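Local coordinates for ABC transporter substrate-binding protein (Staphylococcus aureus subsp. aureus NCTC 8325, PDB 3UN6) that is of uncertain function but, as the zinc-binding, ligand-binding component of an ABC-type import system, probably captures a small solute for uptake, at residues Ile37-Leu42 and Ala48-Thr53; Lys54-Gln59 and Tyr244-Phe249; Thr92-Ala97 and Asp310-Pro315; Asn106-Ala111 and Glu228-His233; Cys221-Arg226 and Gln238-Asp243. One frame throughout, in Å; residues are numbered along the deposited sequence.

Contact 1. Residues Ile37-Leu42 and Ala48-Thr53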
# COMPACT_ATOMS: atom_id res chain seq x y z
N ILE A 37 -18.69 9.82 3.29
CA ILE A 37 -17.24 9.89 3.19
C ILE A 37 -16.88 9.00 2.02
O ILE A 37 -17.23 7.82 2.01
CB ILE A 37 -16.53 9.36 4.45
CG1 ILE A 37 -17.04 10.09 5.69
CG2 ILE A 37 -15.04 9.52 4.32
CD1 ILE A 37 -16.44 9.59 6.99
N LYS A 38 -16.21 9.58 1.03
CA LYS A 38 -15.74 8.83 -0.15
C LYS A 38 -14.25 8.56 -0.01
O LYS A 38 -13.44 9.50 0.07
CB LYS A 38 -15.92 9.64 -1.43
CG LYS A 38 -17.30 9.79 -2.00
CD LYS A 38 -17.14 10.43 -3.42
CE LYS A 38 -18.39 10.41 -4.28
NZ LYS A 38 -19.43 11.41 -3.90
N ILE A 39 -13.87 7.29 -0.05
CA ILE A 39 -12.48 6.93 0.13
C ILE A 39 -12.01 6.11 -1.04
O ILE A 39 -12.66 5.11 -1.42
CB ILE A 39 -12.24 6.09 1.41
CG1 ILE A 39 -12.74 6.80 2.66
CG2 ILE A 39 -10.75 5.72 1.53
CD1 ILE A 39 -11.98 8.05 3.08
N GLY A 40 -10.89 6.52 -1.60
CA GLY A 40 -10.30 5.85 -2.75
C GLY A 40 -9.32 4.72 -2.45
O GLY A 40 -8.59 4.77 -1.46
N TYR A 41 -9.27 3.74 -3.35
CA TYR A 41 -8.37 2.62 -3.19
C TYR A 41 -8.09 1.86 -4.47
O TYR A 41 -8.83 1.97 -5.46
CB TYR A 41 -9.00 1.59 -2.22
CG TYR A 41 -10.14 0.81 -2.82
CD1 TYR A 41 -11.41 1.37 -2.94
CD2 TYR A 41 -9.95 -0.48 -3.30
CE1 TYR A 41 -12.45 0.67 -3.51
CE2 TYR A 41 -10.99 -1.19 -3.89
CZ TYR A 41 -12.24 -0.61 -3.98
OH TYR A 41 -13.27 -1.30 -4.55
N LEU A 42 -7.02 1.08 -4.40
CA LEU A 42 -6.68 0.07 -5.40
C LEU A 42 -6.98 -1.29 -4.75
O LEU A 42 -6.84 -1.42 -3.49
CB LEU A 42 -5.22 0.16 -5.83
CG LEU A 42 -4.87 1.04 -7.04
CD1 LEU A 42 -5.01 2.57 -6.75
CD2 LEU A 42 -3.42 0.69 -7.50
N ALA A 48 -7.44 -3.53 2.13
CA ALA A 48 -8.52 -4.44 2.53
C ALA A 48 -9.19 -4.08 3.86
O ALA A 48 -10.33 -4.45 4.08
CB ALA A 48 -7.99 -5.87 2.59
N ASN A 49 -8.49 -3.35 4.74
CA ASN A 49 -9.12 -2.94 6.00
C ASN A 49 -10.28 -1.95 5.74
O ASN A 49 -11.16 -1.84 6.55
CB ASN A 49 -8.13 -2.34 7.00
CG ASN A 49 -8.70 -2.30 8.41
OD1 ASN A 49 -9.27 -3.27 8.89
ND2 ASN A 49 -8.56 -1.17 9.07
N LEU A 50 -10.26 -1.25 4.61
CA LEU A 50 -11.39 -0.38 4.25
C LEU A 50 -12.64 -1.22 3.96
O LEU A 50 -13.76 -0.80 4.29
CB LEU A 50 -11.06 0.47 3.02
CG LEU A 50 -10.09 1.62 3.22
CD1 LEU A 50 -9.79 2.27 1.87
CD2 LEU A 50 -10.68 2.63 4.19
N MSE A 51 -12.45 -2.40 3.35
CA MSE A 51 -13.56 -3.31 3.03
C MSE A 51 -14.16 -3.80 4.35
O MSE A 51 -15.38 -3.85 4.54
CB MSE A 51 -13.11 -4.53 2.22
CG MSE A 51 -12.15 -4.33 0.99
SE MSE A 51 -12.71 -3.16 -0.45
CE MSE A 51 -11.98 -1.45 0.22
N MSE A 52 -13.28 -4.19 5.28
CA MSE A 52 -13.75 -4.64 6.59
C MSE A 52 -14.52 -3.52 7.29
O MSE A 52 -15.58 -3.78 7.89
CB MSE A 52 -12.60 -5.09 7.47
CG MSE A 52 -13.03 -5.57 8.78
SE MSE A 52 -14.11 -7.24 8.67
CE MSE A 52 -15.07 -7.01 10.32
N THR A 53 -14.01 -2.29 7.21
CA THR A 53 -14.65 -1.13 7.85
C THR A 53 -16.08 -0.97 7.33
O THR A 53 -17.01 -0.78 8.10
CB THR A 53 -13.84 0.16 7.63
OG1 THR A 53 -12.51 -0.04 8.13
CG2 THR A 53 -14.48 1.35 8.34

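Contact 2. Residues Lys54-Gln59 and Tyr244-Phe249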
# COMPACT_ATOMS: atom_id res chain seq x y z
N LYS A 54 -16.22 -1.06 6.01
CA LYS A 54 -17.49 -1.02 5.32
C LYS A 54 -18.43 -2.12 5.83
O LYS A 54 -19.59 -1.86 6.13
CB LYS A 54 -17.24 -1.20 3.81
CG LYS A 54 -18.45 -1.17 2.91
CD LYS A 54 -19.12 0.16 2.93
CE LYS A 54 -20.20 0.20 1.90
NZ LYS A 54 -20.99 1.43 2.06
N LYS A 55 -17.92 -3.35 5.99
CA LYS A 55 -18.75 -4.43 6.47
C LYS A 55 -19.21 -4.17 7.91
O LYS A 55 -20.36 -4.39 8.26
CB LYS A 55 -18.03 -5.77 6.39
CG LYS A 55 -18.93 -6.92 6.82
CD LYS A 55 -18.22 -8.25 6.89
CE LYS A 55 -19.21 -9.35 7.34
NZ LYS A 55 -18.54 -10.65 7.59
N LEU A 56 -18.29 -3.69 8.75
CA LEU A 56 -18.63 -3.38 10.13
C LEU A 56 -19.70 -2.27 10.22
O LEU A 56 -20.67 -2.38 10.99
CB LEU A 56 -17.34 -3.01 10.87
CG LEU A 56 -17.33 -2.58 12.33
CD1 LEU A 56 -18.16 -3.49 13.24
CD2 LEU A 56 -15.86 -2.55 12.78
N LEU A 57 -19.53 -1.22 9.42
CA LEU A 57 -20.47 -0.10 9.41
C LEU A 57 -21.89 -0.55 9.04
O LEU A 57 -22.86 -0.01 9.55
CB LEU A 57 -19.99 1.00 8.46
CG LEU A 57 -20.72 2.35 8.43
CD1 LEU A 57 -20.63 3.11 9.77
CD2 LEU A 57 -20.12 3.18 7.33
N SER A 58 -22.00 -1.55 8.16
CA SER A 58 -23.30 -2.07 7.75
C SER A 58 -24.03 -2.78 8.90
O SER A 58 -25.24 -2.94 8.86
CB SER A 58 -23.14 -3.05 6.59
OG SER A 58 -22.46 -2.44 5.51
N GLN A 59 -23.29 -3.19 9.93
CA GLN A 59 -23.87 -3.88 11.08
C GLN A 59 -24.51 -2.96 12.12
O GLN A 59 -25.17 -3.47 13.02
CB GLN A 59 -22.84 -4.81 11.71
CG GLN A 59 -22.51 -6.00 10.79
CD GLN A 59 -21.36 -6.85 11.28
OE1 GLN A 59 -20.49 -6.38 12.01
NE2 GLN A 59 -21.35 -8.11 10.86
N TYR A 244 -12.47 1.89 11.63
CA TYR A 244 -11.26 1.43 10.96
C TYR A 244 -10.33 0.71 11.95
O TYR A 244 -9.76 -0.32 11.62
CB TYR A 244 -10.57 2.64 10.29
CG TYR A 244 -9.38 2.32 9.42
CD1 TYR A 244 -9.54 2.10 8.06
CD2 TYR A 244 -8.09 2.26 9.95
CE1 TYR A 244 -8.46 1.80 7.26
CE2 TYR A 244 -7.01 1.98 9.15
CZ TYR A 244 -7.20 1.74 7.80
OH TYR A 244 -6.12 1.46 6.99
N LYS A 245 -10.19 1.26 13.16
CA LYS A 245 -9.31 0.67 14.18
C LYS A 245 -9.83 -0.71 14.62
O LYS A 245 -9.08 -1.68 14.66
CB LYS A 245 -9.16 1.63 15.35
CG LYS A 245 -8.28 1.11 16.46
CD LYS A 245 -7.91 2.24 17.40
CE LYS A 245 -6.99 1.75 18.51
NZ LYS A 245 -6.60 2.89 19.39
N LYS A 246 -11.12 -0.78 14.94
CA LYS A 246 -11.76 -2.03 15.31
C LYS A 246 -11.56 -3.08 14.20
O LYS A 246 -11.21 -4.24 14.47
CB LYS A 246 -13.26 -1.82 15.54
CG LYS A 246 -13.65 -0.84 16.65
CD LYS A 246 -15.18 -0.75 16.79
CE LYS A 246 -15.62 0.28 17.85
NZ LYS A 246 -15.08 0.01 19.20
N SER A 247 -11.76 -2.65 12.95
CA SER A 247 -11.64 -3.53 11.78
C SER A 247 -10.24 -4.12 11.65
O SER A 247 -10.08 -5.29 11.31
CB SER A 247 -12.00 -2.78 10.49
OG SER A 247 -13.37 -2.43 10.50
N GLY A 248 -9.25 -3.29 11.96
CA GLY A 248 -7.86 -3.68 11.88
C GLY A 248 -7.54 -4.89 12.72
O GLY A 248 -6.75 -5.75 12.31
N PHE A 249 -8.16 -4.98 13.89
CA PHE A 249 -7.96 -6.13 14.77
C PHE A 249 -8.79 -7.33 14.32
O PHE A 249 -8.32 -8.46 14.43
CB PHE A 249 -8.24 -5.74 16.22
CG PHE A 249 -7.22 -4.78 16.78
CD1 PHE A 249 -5.99 -5.23 17.21
CD2 PHE A 249 -7.49 -3.41 16.84
CE1 PHE A 249 -5.03 -4.35 17.72
CE2 PHE A 249 -6.54 -2.52 17.34
CZ PHE A 249 -5.31 -2.99 17.78

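Contact 3. Residues Thr92-Ala97 and Asp310-Pro315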
# COMPACT_ATOMS: atom_id res chain seq x y z
N THR A 92 -3.30 4.82 0.33
CA THR A 92 -2.33 5.19 -0.71
C THR A 92 -0.87 4.98 -0.31
O THR A 92 -0.55 4.84 0.87
CB THR A 92 -2.54 6.70 -1.13
OG1 THR A 92 -1.78 7.03 -2.31
CG2 THR A 92 -2.17 7.64 -0.01
N LEU A 93 -0.01 4.93 -1.31
CA LEU A 93 1.43 4.79 -1.08
C LEU A 93 1.89 5.95 -0.18
O LEU A 93 1.57 7.12 -0.44
CB LEU A 93 2.19 4.85 -2.39
CG LEU A 93 1.79 3.81 -3.45
CD1 LEU A 93 2.57 4.11 -4.72
CD2 LEU A 93 2.02 2.38 -2.94
N ILE A 94 2.63 5.63 0.88
CA ILE A 94 3.04 6.66 1.84
C ILE A 94 3.99 7.69 1.23
O ILE A 94 3.91 8.87 1.56
CB ILE A 94 3.58 6.03 3.19
CG1 ILE A 94 3.73 7.11 4.26
CG2 ILE A 94 4.89 5.24 2.97
CD1 ILE A 94 4.31 6.60 5.61
N GLU A 95 4.86 7.25 0.31
CA GLU A 95 5.85 8.16 -0.29
C GLU A 95 5.16 9.11 -1.23
O GLU A 95 5.53 10.27 -1.29
CB GLU A 95 6.98 7.41 -1.04
CG GLU A 95 7.92 6.52 -0.15
CD GLU A 95 7.36 5.13 0.19
OE1 GLU A 95 6.22 4.79 -0.22
OE2 GLU A 95 8.08 4.34 0.86
N LEU A 96 4.16 8.60 -1.95
CA LEU A 96 3.36 9.38 -2.92
C LEU A 96 2.59 10.47 -2.20
O LEU A 96 2.55 11.63 -2.65
CB LEU A 96 2.40 8.43 -3.66
CG LEU A 96 1.55 9.01 -4.79
CD1 LEU A 96 2.40 9.78 -5.82
CD2 LEU A 96 0.73 7.87 -5.46
N ALA A 97 1.98 10.09 -1.09
CA ALA A 97 1.26 11.02 -0.21
C ALA A 97 2.24 12.07 0.41
O ALA A 97 1.93 13.24 0.52
CB ALA A 97 0.51 10.24 0.87
N ASP A 310 5.13 15.55 12.35
CA ASP A 310 4.03 16.44 12.78
C ASP A 310 3.35 17.20 11.64
O ASP A 310 2.23 17.67 11.79
CB ASP A 310 4.51 17.40 13.86
CG ASP A 310 4.77 16.71 15.20
OD1 ASP A 310 4.20 15.62 15.42
OD2 ASP A 310 5.52 17.24 16.03
N ASP A 311 3.99 17.30 10.49
CA ASP A 311 3.37 17.98 9.37
C ASP A 311 2.56 17.05 8.50
O ASP A 311 1.64 17.49 7.81
CB ASP A 311 4.43 18.66 8.52
CG ASP A 311 5.14 19.77 9.26
OD1 ASP A 311 4.48 20.47 10.07
OD2 ASP A 311 6.36 19.95 9.03
N PHE A 312 2.90 15.76 8.53
CA PHE A 312 2.25 14.76 7.67
C PHE A 312 1.27 13.87 8.43
O PHE A 312 0.17 13.62 7.97
CB PHE A 312 3.35 13.91 7.01
CG PHE A 312 2.85 12.82 6.12
CD1 PHE A 312 2.23 13.11 4.91
CD2 PHE A 312 3.05 11.50 6.45
CE1 PHE A 312 1.78 12.10 4.08
CE2 PHE A 312 2.61 10.48 5.62
CZ PHE A 312 1.97 10.78 4.45
N VAL A 313 1.69 13.42 9.60
CA VAL A 313 0.91 12.48 10.35
C VAL A 313 0.07 13.16 11.42
O VAL A 313 0.54 14.06 12.11
CB VAL A 313 1.83 11.44 11.05
CG1 VAL A 313 1.00 10.45 11.86
CG2 VAL A 313 2.72 10.71 10.01
N GLU A 314 -1.19 12.75 11.51
CA GLU A 314 -2.08 13.18 12.58
C GLU A 314 -2.50 11.91 13.32
O GLU A 314 -3.52 11.28 12.99
CB GLU A 314 -3.29 13.96 12.07
CG GLU A 314 -4.19 14.40 13.23
CD GLU A 314 -3.40 15.10 14.33
OE1 GLU A 314 -3.31 14.56 15.46
OE2 GLU A 314 -2.79 16.16 14.04
N PRO A 315 -1.72 11.52 14.34
CA PRO A 315 -1.95 10.27 15.03
C PRO A 315 -3.00 10.33 16.15
O PRO A 315 -3.27 9.30 16.79
CB PRO A 315 -0.59 9.98 15.64
CG PRO A 315 -0.12 11.34 16.05
CD PRO A 315 -0.66 12.30 15.01

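Contact 4. Residues Asn106-Ala111 and Glu228-His233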
# COMPACT_ATOMS: atom_id res chain seq x y z
N ASN A 106 -3.22 19.32 1.30
CA ASN A 106 -3.86 19.49 2.59
C ASN A 106 -4.08 18.16 3.37
O ASN A 106 -4.64 18.18 4.47
CB ASN A 106 -5.21 20.18 2.38
CG ASN A 106 -6.21 19.30 1.66
OD1 ASN A 106 -6.40 18.13 2.01
ND2 ASN A 106 -6.89 19.87 0.66
N ILE A 107 -3.62 17.03 2.83
CA ILE A 107 -3.87 15.73 3.48
C ILE A 107 -3.04 15.46 4.73
O ILE A 107 -2.01 16.09 4.97
CB ILE A 107 -3.71 14.53 2.49
CG1 ILE A 107 -2.30 14.47 1.90
CG2 ILE A 107 -4.73 14.64 1.37
CD1 ILE A 107 -2.06 13.28 0.96
N LYS A 108 -3.53 14.50 5.53
CA LYS A 108 -2.87 14.01 6.73
C LYS A 108 -3.04 12.50 6.78
O LYS A 108 -4.13 11.98 6.46
CB LYS A 108 -3.51 14.60 7.98
CG LYS A 108 -3.21 16.09 8.27
CD LYS A 108 -1.87 16.28 8.94
CE LYS A 108 -1.71 17.68 9.48
NZ LYS A 108 -0.62 17.74 10.53
N ALA A 109 -1.97 11.79 7.13
CA ALA A 109 -2.00 10.33 7.31
C ALA A 109 -2.49 10.10 8.73
O ALA A 109 -2.05 10.78 9.67
CB ALA A 109 -0.64 9.72 7.15
N VAL A 110 -3.42 9.17 8.88
CA VAL A 110 -4.04 8.89 10.18
C VAL A 110 -3.76 7.50 10.68
O VAL A 110 -3.78 7.26 11.90
CB VAL A 110 -5.55 9.20 10.14
CG1 VAL A 110 -5.76 10.68 9.78
CG2 VAL A 110 -6.31 8.28 9.16
N ALA A 111 -3.47 6.58 9.77
CA ALA A 111 -3.16 5.20 10.16
C ALA A 111 -2.56 4.41 9.02
O ALA A 111 -2.68 4.79 7.85
CB ALA A 111 -4.44 4.50 10.66
N GLU A 228 -9.92 19.06 5.52
CA GLU A 228 -11.21 19.59 5.94
C GLU A 228 -12.02 18.59 6.77
O GLU A 228 -12.74 18.99 7.70
CB GLU A 228 -12.05 20.14 4.77
CG GLU A 228 -12.58 19.15 3.75
CD GLU A 228 -11.59 18.78 2.66
OE1 GLU A 228 -10.39 19.16 2.72
OE2 GLU A 228 -12.05 18.10 1.71
N LEU A 229 -11.92 17.30 6.47
CA LEU A 229 -12.62 16.30 7.27
C LEU A 229 -12.19 16.39 8.71
O LEU A 229 -13.02 16.32 9.60
CB LEU A 229 -12.37 14.89 6.77
CG LEU A 229 -13.30 14.39 5.67
CD1 LEU A 229 -13.20 15.25 4.40
CD2 LEU A 229 -12.99 12.91 5.41
N LEU A 230 -10.89 16.55 8.93
CA LEU A 230 -10.35 16.65 10.28
C LEU A 230 -10.74 17.95 10.95
O LEU A 230 -11.03 17.99 12.14
CB LEU A 230 -8.82 16.53 10.27
CG LEU A 230 -8.27 15.24 9.65
CD1 LEU A 230 -6.76 15.14 9.83
CD2 LEU A 230 -8.95 14.04 10.27
N ASP A 231 -10.75 19.03 10.17
CA ASP A 231 -11.08 20.35 10.71
C ASP A 231 -12.58 20.55 10.89
O ASP A 231 -13.03 21.00 11.94
CB ASP A 231 -10.55 21.46 9.79
CG ASP A 231 -9.03 21.55 9.75
OD1 ASP A 231 -8.33 20.64 10.24
OD2 ASP A 231 -8.53 22.56 9.19
N GLN A 232 -13.34 20.17 9.87
CA GLN A 232 -14.76 20.47 9.80
C GLN A 232 -15.76 19.37 10.14
O GLN A 232 -16.92 19.67 10.48
CB GLN A 232 -15.03 21.04 8.39
CG GLN A 232 -14.09 22.26 8.08
CD GLN A 232 -14.15 22.74 6.64
OE1 GLN A 232 -14.89 22.20 5.80
NE2 GLN A 232 -13.34 23.76 6.33
N HIS A 233 -15.35 18.11 10.06
CA HIS A 233 -16.25 16.99 10.39
C HIS A 233 -15.54 16.06 11.36
O HIS A 233 -15.52 14.84 11.15
CB HIS A 233 -16.65 16.21 9.13
CG HIS A 233 -17.21 17.08 8.05
ND1 HIS A 233 -16.43 17.59 7.03
CD2 HIS A 233 -18.46 17.55 7.84
CE1 HIS A 233 -17.19 18.32 6.23
NE2 HIS A 233 -18.42 18.31 6.70

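Contact 5. Residues Cys221-Arg226 and Gln238-Asp243. With ZN (zinc ion), chain B.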
# COMPACT_ATOMS: atom_id res chain seq x y z
N CYS A 221 1.41 1.39 2.48
CA CYS A 221 0.23 2.21 2.31
C CYS A 221 -0.31 2.74 3.63
O CYS A 221 -0.27 2.07 4.66
CB CYS A 221 -0.86 1.45 1.58
SG CYS A 221 -0.54 1.18 -0.20
N VAL A 222 -0.88 3.94 3.56
CA VAL A 222 -1.48 4.61 4.72
C VAL A 222 -2.87 5.13 4.36
O VAL A 222 -3.18 5.38 3.18
CB VAL A 222 -0.64 5.86 5.18
CG1 VAL A 222 0.60 5.44 5.95
CG2 VAL A 222 -0.31 6.75 3.99
N LEU A 223 -3.73 5.26 5.37
CA LEU A 223 -5.02 5.91 5.20
C LEU A 223 -4.76 7.39 5.42
O LEU A 223 -4.26 7.80 6.51
CB LEU A 223 -6.02 5.43 6.24
CG LEU A 223 -7.38 6.14 6.26
CD1 LEU A 223 -8.12 5.95 4.97
CD2 LEU A 223 -8.23 5.63 7.44
N VAL A 224 -5.03 8.18 4.39
CA VAL A 224 -4.92 9.62 4.47
C VAL A 224 -6.31 10.23 4.31
O VAL A 224 -7.16 9.67 3.60
CB VAL A 224 -4.01 10.20 3.40
CG1 VAL A 224 -2.62 9.57 3.52
CG2 VAL A 224 -4.58 9.96 2.00
N LEU A 225 -6.53 11.37 4.97
CA LEU A 225 -7.78 12.09 4.88
C LEU A 225 -7.48 13.49 4.51
O LEU A 225 -6.45 14.04 4.93
CB LEU A 225 -8.51 12.10 6.23
CG LEU A 225 -8.92 10.73 6.76
CD1 LEU A 225 -9.48 10.84 8.17
CD2 LEU A 225 -9.91 10.05 5.83
N ARG A 226 -8.37 14.08 3.72
CA ARG A 226 -8.24 15.48 3.38
C ARG A 226 -8.42 16.30 4.66
O ARG A 226 -9.22 15.95 5.52
CB ARG A 226 -9.24 15.90 2.28
CG ARG A 226 -8.85 15.44 0.86
CD ARG A 226 -9.86 15.89 -0.20
NE ARG A 226 -10.04 17.35 -0.25
CZ ARG A 226 -9.30 18.20 -0.97
NH1 ARG A 226 -8.30 17.77 -1.73
NH2 ARG A 226 -9.57 19.49 -0.93
N GLN A 238 -13.59 11.00 13.41
CA GLN A 238 -13.27 10.15 14.56
C GLN A 238 -14.06 8.84 14.51
O GLN A 238 -13.51 7.80 14.79
CB GLN A 238 -13.54 10.89 15.88
CG GLN A 238 -13.14 10.10 17.12
CD GLN A 238 -11.63 9.87 17.20
OE1 GLN A 238 -10.86 10.83 17.39
NE2 GLN A 238 -11.20 8.61 17.10
N ALA A 239 -15.35 8.90 14.19
CA ALA A 239 -16.18 7.68 14.11
C ALA A 239 -15.60 6.74 13.04
O ALA A 239 -15.42 5.55 13.26
CB ALA A 239 -17.64 8.03 13.80
N PHE A 240 -15.25 7.31 11.90
CA PHE A 240 -14.67 6.51 10.81
C PHE A 240 -13.33 5.81 11.21
O PHE A 240 -13.17 4.60 11.03
CB PHE A 240 -14.54 7.37 9.55
CG PHE A 240 -13.76 6.73 8.47
CD1 PHE A 240 -14.15 5.49 7.99
CD2 PHE A 240 -12.65 7.34 7.94
CE1 PHE A 240 -13.44 4.86 7.00
CE2 PHE A 240 -11.93 6.73 6.94
CZ PHE A 240 -12.34 5.46 6.47
N VAL A 241 -12.40 6.57 11.78
CA VAL A 241 -11.11 6.01 12.21
C VAL A 241 -11.30 4.95 13.30
O VAL A 241 -10.56 3.98 13.38
CB VAL A 241 -10.17 7.11 12.72
CG1 VAL A 241 -8.96 6.50 13.44
CG2 VAL A 241 -9.74 7.98 11.56
N GLN A 242 -12.31 5.17 14.13
CA GLN A 242 -12.66 4.22 15.19
C GLN A 242 -13.15 2.88 14.60
O GLN A 242 -12.78 1.82 15.08
CB GLN A 242 -13.75 4.82 16.07
CG GLN A 242 -14.34 3.84 17.09
CD GLN A 242 -13.45 3.58 18.28
OE1 GLN A 242 -13.38 4.40 19.21
NE2 GLN A 242 -12.78 2.42 18.28
N ASP A 243 -14.01 2.93 13.58
CA ASP A 243 -14.48 1.73 12.93
C ASP A 243 -13.31 1.07 12.23
O ASP A 243 -13.17 -0.14 12.24
CB ASP A 243 -15.61 2.06 11.96
CG ASP A 243 -16.84 2.55 12.68
OD1 ASP A 243 -16.95 2.25 13.90
OD2 ASP A 243 -17.68 3.22 12.04
ZN ZN B . 1.02 -0.46 -0.50
O HOH W 1 1.02 -0.83 -2.86

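Contact 1. Residues Ile37-Leu42 and Ala48-Thr53
Leu50 presses its CD1 methyl on Ile39 CG2 at 3.6 Å, the closest approach between residues 37-42 and 48-53. The two side chains meet at about a right angle, and Leu50 CD2 also reaches that methyl from 4.1 Å, so the fork of the leucine closes round one branch of the beta-branched isoleucine. Further along the strand, at Tyr41, the fit is slacker than at this Ile39-Leu50 end. Tyr41 CB lies 4.2 Å from Leu50 CD1, and the tyrosine ring meets Met51, a selenomethionine in this crystal, its CE methyl 4.0 Å from the ring centroid and only 3° off the normal. This CH-pi contact belongs to a Met-aromatic pair whose SE sits farther off, above the same face. Bends at chi2 and chi3 fold the flexible chain back to place CE there. No hydrogen bond joins the segments, and all the touching residues are buried. Residues 48-53 run roughly antiparallel to the strand, 146° between directions, in the helix of the beta-alpha-beta crossover 36-41, 48-58, 66-71. Strand 66-71 flanks Ile39 and Met51 through Leu67 and Leu69, while helix 254-264 packs on Met51 through Ile260 and His264.

Contact 2. Residues Lys54-Gln59 and Tyr244-Phe249
Leu56 points toward helix 234-250, and its CD2 methyl touches both Lys246 and Ser247. The methyl comes 3.4 Å from Ser247 OG and 3.9 Å from Lys246 CB. With CG anti to the backbone N (chi1 178°), CD2 is carried to the serine, and the leucine CB also stands 4.0 Å from Ser247 OG. Ser247, small and with OG tucked beside its own backbone N, lets the helices come near, the CA atoms of Leu56 and Ser247 being 7.2 Å apart. Its hydroxyl does not depend on the leucine: OG bonds to Asp243 O one turn back in the helix and makes a weak hydrogen bond with Thr53 OG1. Such helix-to-helix packing belongs to the lobe built on the five-stranded sheet of this type 2 periplasmic-binding-protein fold, where helix 48-58 follows the first strand and helix 234-250 comes late in the chain. Lys246 crosses Leu56 at about a right angle. Only its aliphatic root is used here, for the chain then leads away from helix 48-58, extended until a bend at chi4 (-59°), and carries NZ to a salt bridge with the C-terminal carboxylate oxygen, Ser324 OXT. A lysine suits this partly exposed place because its CB methylene can pack on the leucine while the ammonium group is held elsewhere.

Contact 3. Residues Thr92-Ala97 and Asp310-Pro315
Phe312 meets Ile94 and Ala97 with the far end of its ring, the whole of the contact on its side. Ahead of it in the chain, Asp310 and Asp311 are exposed residues of the short helix 309-312, acidic where the surface faces solvent. Phe312 points its side chain inward, CG anti to the backbone N (chi1 179°), which directs the ring toward helix 94-102. Its CE2 lies 3.8 Å from Ile94 CG1, and its CZ is 3.9 Å from Ala97 CB, which sits at the ring edge, in plane. Beside them CE1 is 3.7 Å from Ala97 C, so the ring also touches the backbone of Ala97, and the small alanine permits that approach. Ile94 opens the helix that follows central strand 89-93, a strand-to-helix junction of the binding-protein lobe, with Leu93 at the N-cap position; the side chain of Ile94 is about 8 Å from the zinc ion. Val313, the first residue to leave helical geometry, turns to Tyr291 of helix 288-300. Phe312 and Glu314 both bond through their backbones to Ala109 of edge strand 108-110. The Glu314 side chain caps a backbone N just beyond the segment, and OE1 also hydrogen-bonds to Ser316 OG.

Contact 4. Residues Asn106-Ala111 and Glu228-His233
Lys108 and Leu230 supply the apolar part of this contact between edge strand 108-110 and helix 227-232. Leu230 CD1 meets the first methylenes of the lysine, 3.8 Å from Lys108 CB and 4.0 Å from CG, the two side chains crossing at about a right angle. A bend at chi2 (-81°) then turns the rest of the lysine away, so the leucine sees hydrocarbon and not charge. Leu230 also packs on Leu225, Ala237 and Leu317, which suits a leucine to this inward-facing position, though the residue stays partly exposed. The polar part is looser. Asn106 ND2 and Glu228 OE1 are 4.1 Å apart, too far for a hydrogen bond, and the amide and carboxylate planes stand 84° to one another. Each group has its firm partner elsewhere: Asn106 OD1 accepts from Gly227 N, and Glu228 OE2 forms a salt bridge with Arg226 NE. The backbone adds a third element beside the contact, a classic beta bulge in which Val110 and Ala111 both face Leu223 of the neighbouring strand. No hydrogen bond crosses the segments, and their closest meeting is the van der Waals contact of Leu230 with Lys108; the carboxylate and amide are held separately, by Arg226 just before the helix and by Gly227 at its start, which is consistent with their lying close without bonding.

Contact 5. Residues Cys221-Arg226 and Gln238-Asp243
A single ring carbon, Phe240 CE2, takes the CD2 methyls of both Leu223 and Leu225, at 3.9 Å and 4.0 Å. The leucines stand two apart on strand 221-225, the strand that enters the five-stranded sheet between 89-93 and 108-110 in the 2-1-3-5-4 order of the type 2 periplasmic-binding-protein fold. Residues 238-243 of helix 234-250 run almost antiparallel to the strand, 170° between their directions, with the segment axes 11.7 Å apart. The two leucines differ in chi1: Leu223 has CG anti to the backbone N (174°), whereas in Leu225 CG lies beside that nitrogen (-62°). Leu223 and Phe240 approach from opposite directions, while the methyl of Leu225 arrives at the ring edge, near its plane. Leu225 uses its other branch as well, CD1 lying 4.4 Å from Val241 CG2, so one forked residue serves two neighbours on the helix. Phenylalanine suits the spot because a long, flat group can span the gap to the strand, and its ring is also packed by Leu50 and Thr53 of helix 48-58. The N-terminal end of the strand does quite different work. Cys221 SG binds the zinc ion at 2.3 Å, in company with His46 ND1, Cys220 SG and a water whose oxygen lies 2.4 Å from the metal.

Overall arrangement
All five contacts belong to the lobe built on the sheet 66-71, 36-41, 89-93, 221-225, 108-110. Contacts 1, 2 and 5 cluster on one side of the chain's centre, their centres 9 to 11 Å apart: Asn49 ND2 bonds to Tyr244 O at 2.9 Å, and Ile39 CD1 meets Leu225 CD2 at 4.0 Å. Strand pairing ties contact 5 to contact 3 (Thr92 O to Val222 N, 2.9 Å) and to contact 4 (Val110 N to Leu223 O, 2.9 Å). Contact 5 holds a zinc ligand; the side chains of Ile94 in contact 3 and Tyr41 in contact 1 lie about 8 and 10 Å from the metal, whereas contacts 2 and 4 are remote from it.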